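Local coordinates for 6-phosphogluconate dehydrogenase, NAD-binding (Mycolicibacterium smegmatis MC2 155, PDB 6SMT), which reduces imines with S-enantioselectivity, probably taking the hydride from bound NADPH, at residues Phe268-Ala278 against Ser286-Thr294. Residues are numbered along the deposited sequence; the frame is centred on the assembly and turned at random.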
loop_
_atom_site.group_PDB
_atom_site.type_symbol
_atom_site.label_atom_id
_atom_site.label_comp_id
_atom_site.label_asym_id
_atom_site.label_seq_id
_atom_site.Cartn_x
_atom_site.Cartn_y
_atom_site.Cartn_z
ATOM N N PHE B 268 -12.340 -6.000 2.416
ATOM C CA PHE B 268 -11.406 -6.414 3.468
ATOM C C PHE B 268 -12.133 -6.844 4.742
ATOM O O PHE B 268 -11.762 -7.832 5.362
ATOM C CB PHE B 268 -10.415 -5.258 3.726
ATOM C CG PHE B 268 -9.280 -5.627 4.648
ATOM C CD1 PHE B 268 -8.332 -6.584 4.311
ATOM C CD2 PHE B 268 -9.166 -4.964 5.860
ATOM C CE1 PHE B 268 -7.304 -6.903 5.181
ATOM C CE2 PHE B 268 -8.112 -5.270 6.696
ATOM C CZ PHE B 268 -7.203 -6.210 6.369
ATOM N N ARG B 269 -13.121 -6.093 5.133
ATOM C CA ARG B 269 -13.928 -6.457 6.310
ATOM C C ARG B 269 -14.466 -7.871 6.171
ATOM O O ARG B 269 -14.441 -8.646 7.136
ATOM C CB ARG B 269 -15.037 -5.453 6.532
ATOM C CG ARG B 269 -15.856 -5.808 7.762
ATOM C CD ARG B 269 -17.067 -4.909 7.953
ATOM N NE ARG B 269 -17.922 -5.074 6.792
ATOM C CZ ARG B 269 -19.035 -5.832 6.875
ATOM N NH1 ARG B 269 -19.308 -6.446 8.021
ATOM N NH2 ARG B 269 -19.821 -5.990 5.820
ATOM N N GLY B 270 -14.983 -8.190 4.985
ATOM C CA GLY B 270 -15.500 -9.566 4.877
ATOM C C GLY B 270 -14.503 -10.619 5.195
ATOM O O GLY B 270 -14.804 -11.591 5.925
ATOM N N TYR B 271 -13.220 -10.449 4.829
ATOM C CA TYR B 271 -12.179 -11.394 5.152
ATOM C C TYR B 271 -11.896 -11.379 6.661
ATOM O O TYR B 271 -11.643 -12.403 7.260
ATOM C CB TYR B 271 -10.889 -11.117 4.390
ATOM C CG TYR B 271 -11.049 -10.930 2.904
ATOM C CD1 TYR B 271 -11.830 -11.747 2.098
ATOM C CD2 TYR B 271 -10.405 -9.902 2.265
ATOM C CE1 TYR B 271 -11.966 -11.505 0.730
ATOM C CE2 TYR B 271 -10.485 -9.674 0.905
ATOM C CZ TYR B 271 -11.300 -10.482 0.129
ATOM O OH TYR B 271 -11.413 -10.236 -1.221
ATOM N N VAL B 272 -11.768 -10.178 7.218
ATOM C CA VAL B 272 -11.527 -10.025 8.671
ATOM C C VAL B 272 -12.629 -10.705 9.488
ATOM O O VAL B 272 -12.313 -11.492 10.369
ATOM C CB VAL B 272 -11.387 -8.529 8.992
ATOM C CG1 VAL B 272 -11.354 -8.349 10.497
ATOM C CG2 VAL B 272 -10.160 -7.944 8.353
ATOM N N ASP B 273 -13.861 -10.449 9.127
ATOM C CA ASP B 273 -14.977 -11.028 9.871
ATOM C C ASP B 273 -14.963 -12.562 9.704
ATOM O O ASP B 273 -15.340 -13.246 10.683
ATOM C CB ASP B 273 -16.279 -10.420 9.424
ATOM C CG ASP B 273 -16.530 -9.007 9.889
ATOM O OD1 ASP B 273 -15.753 -8.551 10.794
ATOM O OD2 ASP B 273 -17.527 -8.401 9.377
ATOM N N ALA B 274 -14.698 -13.067 8.523
ATOM C CA ALA B 274 -14.624 -14.516 8.364
ATOM C C ALA B 274 -13.522 -15.115 9.209
ATOM O O ALA B 274 -13.662 -16.197 9.746
ATOM C CB ALA B 274 -14.451 -14.807 6.933
ATOM N N THR B 275 -12.386 -14.389 9.401
ATOM C CA THR B 275 -11.307 -14.891 10.208
ATOM C C THR B 275 -11.725 -14.950 11.696
ATOM O O THR B 275 -11.368 -15.895 12.395
ATOM C CB THR B 275 -10.094 -13.963 10.022
ATOM O OG1 THR B 275 -9.716 -13.936 8.639
ATOM C CG2 THR B 275 -8.877 -14.431 10.778
ATOM N N VAL B 276 -12.426 -13.944 12.173
ATOM C CA VAL B 276 -12.997 -13.939 13.540
ATOM C C VAL B 276 -13.932 -15.147 13.649
ATOM O O VAL B 276 -13.838 -15.897 14.665
ATOM C CB VAL B 276 -13.717 -12.626 13.829
ATOM C CG1 VAL B 276 -14.482 -12.689 15.163
ATOM C CG2 VAL B 276 -12.700 -11.501 13.846
ATOM N N ALA B 277 -14.813 -15.293 12.676
ATOM C CA ALA B 277 -15.853 -16.362 12.761
ATOM C C ALA B 277 -15.184 -17.726 12.757
ATOM O O ALA B 277 -15.801 -18.691 13.376
ATOM C CB ALA B 277 -16.843 -16.171 11.672
ATOM N N ALA B 278 -14.019 -17.905 12.171
ATOM C CA ALA B 278 -13.251 -19.152 12.109
ATOM C C ALA B 278 -12.535 -19.415 13.425
ATOM O O ALA B 278 -11.844 -20.432 13.507
ATOM C CB ALA B 278 -12.317 -19.128 10.970
ATOM N N SER B 286 -1.681 -11.563 9.822
ATOM C CA SER B 286 -1.180 -12.523 8.833
ATOM C C SER B 286 -2.178 -13.638 8.513
ATOM O O SER B 286 -2.191 -14.197 7.448
ATOM C CB SER B 286 0.129 -13.096 9.310
ATOM O OG SER B 286 -0.039 -13.649 10.621
ATOM N N ARG B 287 -3.106 -13.934 9.399
ATOM C CA ARG B 287 -4.100 -14.988 9.173
ATOM C C ARG B 287 -5.174 -14.537 8.211
ATOM O O ARG B 287 -5.850 -15.390 7.644
ATOM C CB ARG B 287 -4.764 -15.274 10.517
ATOM C CG ARG B 287 -5.833 -16.339 10.520
ATOM C CD ARG B 287 -5.325 -17.699 10.310
ATOM N NE ARG B 287 -4.827 -18.277 11.529
ATOM C CZ ARG B 287 -4.454 -19.558 11.700
ATOM N NH1 ARG B 287 -4.389 -20.386 10.658
ATOM N NH2 ARG B 287 -4.076 -19.945 12.913
ATOM N N ILE B 288 -5.438 -13.245 8.051
ATOM C CA ILE B 288 -6.682 -12.755 7.366
ATOM C C ILE B 288 -6.753 -13.317 5.951
ATOM O O ILE B 288 -7.866 -13.668 5.475
ATOM C CB ILE B 288 -6.759 -11.226 7.418
ATOM C CG1 ILE B 288 -6.996 -10.726 8.850
ATOM C CG2 ILE B 288 -7.881 -10.689 6.492
ATOM C CD1 ILE B 288 -6.647 -9.229 9.017
ATOM N N ALA B 289 -5.672 -13.233 5.201
ATOM C CA ALA B 289 -5.703 -13.542 3.768
ATOM C C ALA B 289 -6.129 -14.999 3.534
ATOM O O ALA B 289 -6.656 -15.283 2.422
ATOM C CB ALA B 289 -4.365 -13.245 3.179
ATOM N N SER B 290 -5.949 -15.911 4.485
ATOM C CA SER B 290 -6.484 -17.270 4.272
ATOM C C SER B 290 -7.945 -17.216 3.833
ATOM O O SER B 290 -8.320 -18.060 2.979
ATOM C CB SER B 290 -6.360 -18.079 5.524
ATOM O OG SER B 290 -4.973 -18.223 5.817
ATOM N N GLU B 291 -8.776 -16.374 4.440
ATOM C CA GLU B 291 -10.213 -16.269 4.197
ATOM C C GLU B 291 -10.524 -15.685 2.827
ATOM O O GLU B 291 -11.696 -15.592 2.464
ATOM C CB GLU B 291 -10.955 -15.541 5.307
ATOM C CG GLU B 291 -10.883 -16.357 6.587
ATOM C CD GLU B 291 -11.642 -17.697 6.520
ATOM O OE1 GLU B 291 -12.636 -17.799 5.749
ATOM O OE2 GLU B 291 -11.307 -18.561 7.337
ATOM N N MET B 292 -9.526 -15.374 2.013
ATOM C CA MET B 292 -9.741 -14.906 0.637
ATOM C C MET B 292 -9.959 -16.118 -0.270
ATOM O O MET B 292 -10.362 -15.821 -1.399
ATOM C CB MET B 292 -8.549 -14.074 0.178
ATOM C CG MET B 292 -8.374 -12.792 1.033
ATOM S SD MET B 292 -6.885 -11.905 0.452
ATOM C CE MET B 292 -6.827 -10.545 1.608
ATOM N N THR B 293 -9.676 -17.324 0.158
ATOM C CA THR B 293 -9.908 -18.495 -0.752
ATOM C C THR B 293 -11.377 -18.556 -1.136
ATOM O O THR B 293 -12.276 -18.244 -0.287
ATOM C CB THR B 293 -9.377 -19.754 -0.074
ATOM O OG1 THR B 293 -9.397 -20.750 -1.104
ATOM C CG2 THR B 293 -10.225 -20.170 1.103
ATOM N N THR B 294 -11.633 -19.006 -2.368
ATOM C CA THR B 294 -13.006 -19.433 -2.800
ATOM C C THR B 294 -13.049 -20.956 -3.013
ATOM O O THR B 294 -14.126 -21.432 -3.527
ATOM C CB THR B 294 -13.439 -18.688 -4.063
ATOM O OG1 THR B 294 -12.560 -19.142 -5.081
ATOM C CG2 THR B 294 -13.390 -17.168 -3.848
HETATM O O HOH W 1 -8.196 -16.364 7.998
#
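Met292 lies across the ring of Tyr271 and shows how a methylene, rather than the sulfur, can dominate a Met-aromatic contact. Met292 CG stands 3.5 Å from the centroid of the Tyr271 ring, 2° off the normal, a CH-pi contact, while Met292 SD is also above the face but farther, 4.6 Å from that centroid. With the chain extended beyond CG, the thioether runs on across the ring until Met292 CE comes within 3.7 Å of Tyr271 CD2.

The apolar packing centres on Ile288, both of whose branches touch Phe268 and Val272. Ile288 CG2 alone reaches Tyr271 CB, at 3.7 Å, and Ile288 CD1 lies 3.8 Å from Val272 CG2. Val272 CG2 in turn covers the rim of one face of the Phe268 ring, carrying the packing along the helix.

Polar chemistry is supplied by Thr275. Its first torsion (chi1 -59°) sets OG1 anti to its carbonyl carbon and beside its backbone N, the side from which Thr275 OG1 donates to Tyr271 O, one turn earlier, at 2.8 Å. That carbonyl also takes the helical N-H of Thr275, the two donors arriving from opposite faces of its plane. A water donates to both Thr275 OG1 and Arg287 O, bridging the segments. The bent chain of Glu291 brings Glu291 CG to 3.4 Å from Thr275 OG1 and rests its carboxylate against the methyls of Ala274 and Ala278.

Tyr271 OH hydrogen-bonds to Asp261 of the second subunit, and Phe268 and Met292 pack on Gly188 of that subunit. Because no direct hydrogen bond joins helix 263-280 to the 3-10 segment 286-292 here, side-chain packing, Glu291 included, sets their relative position, while Thr275 OG1 is bonded both to its own helix and to the bridging water.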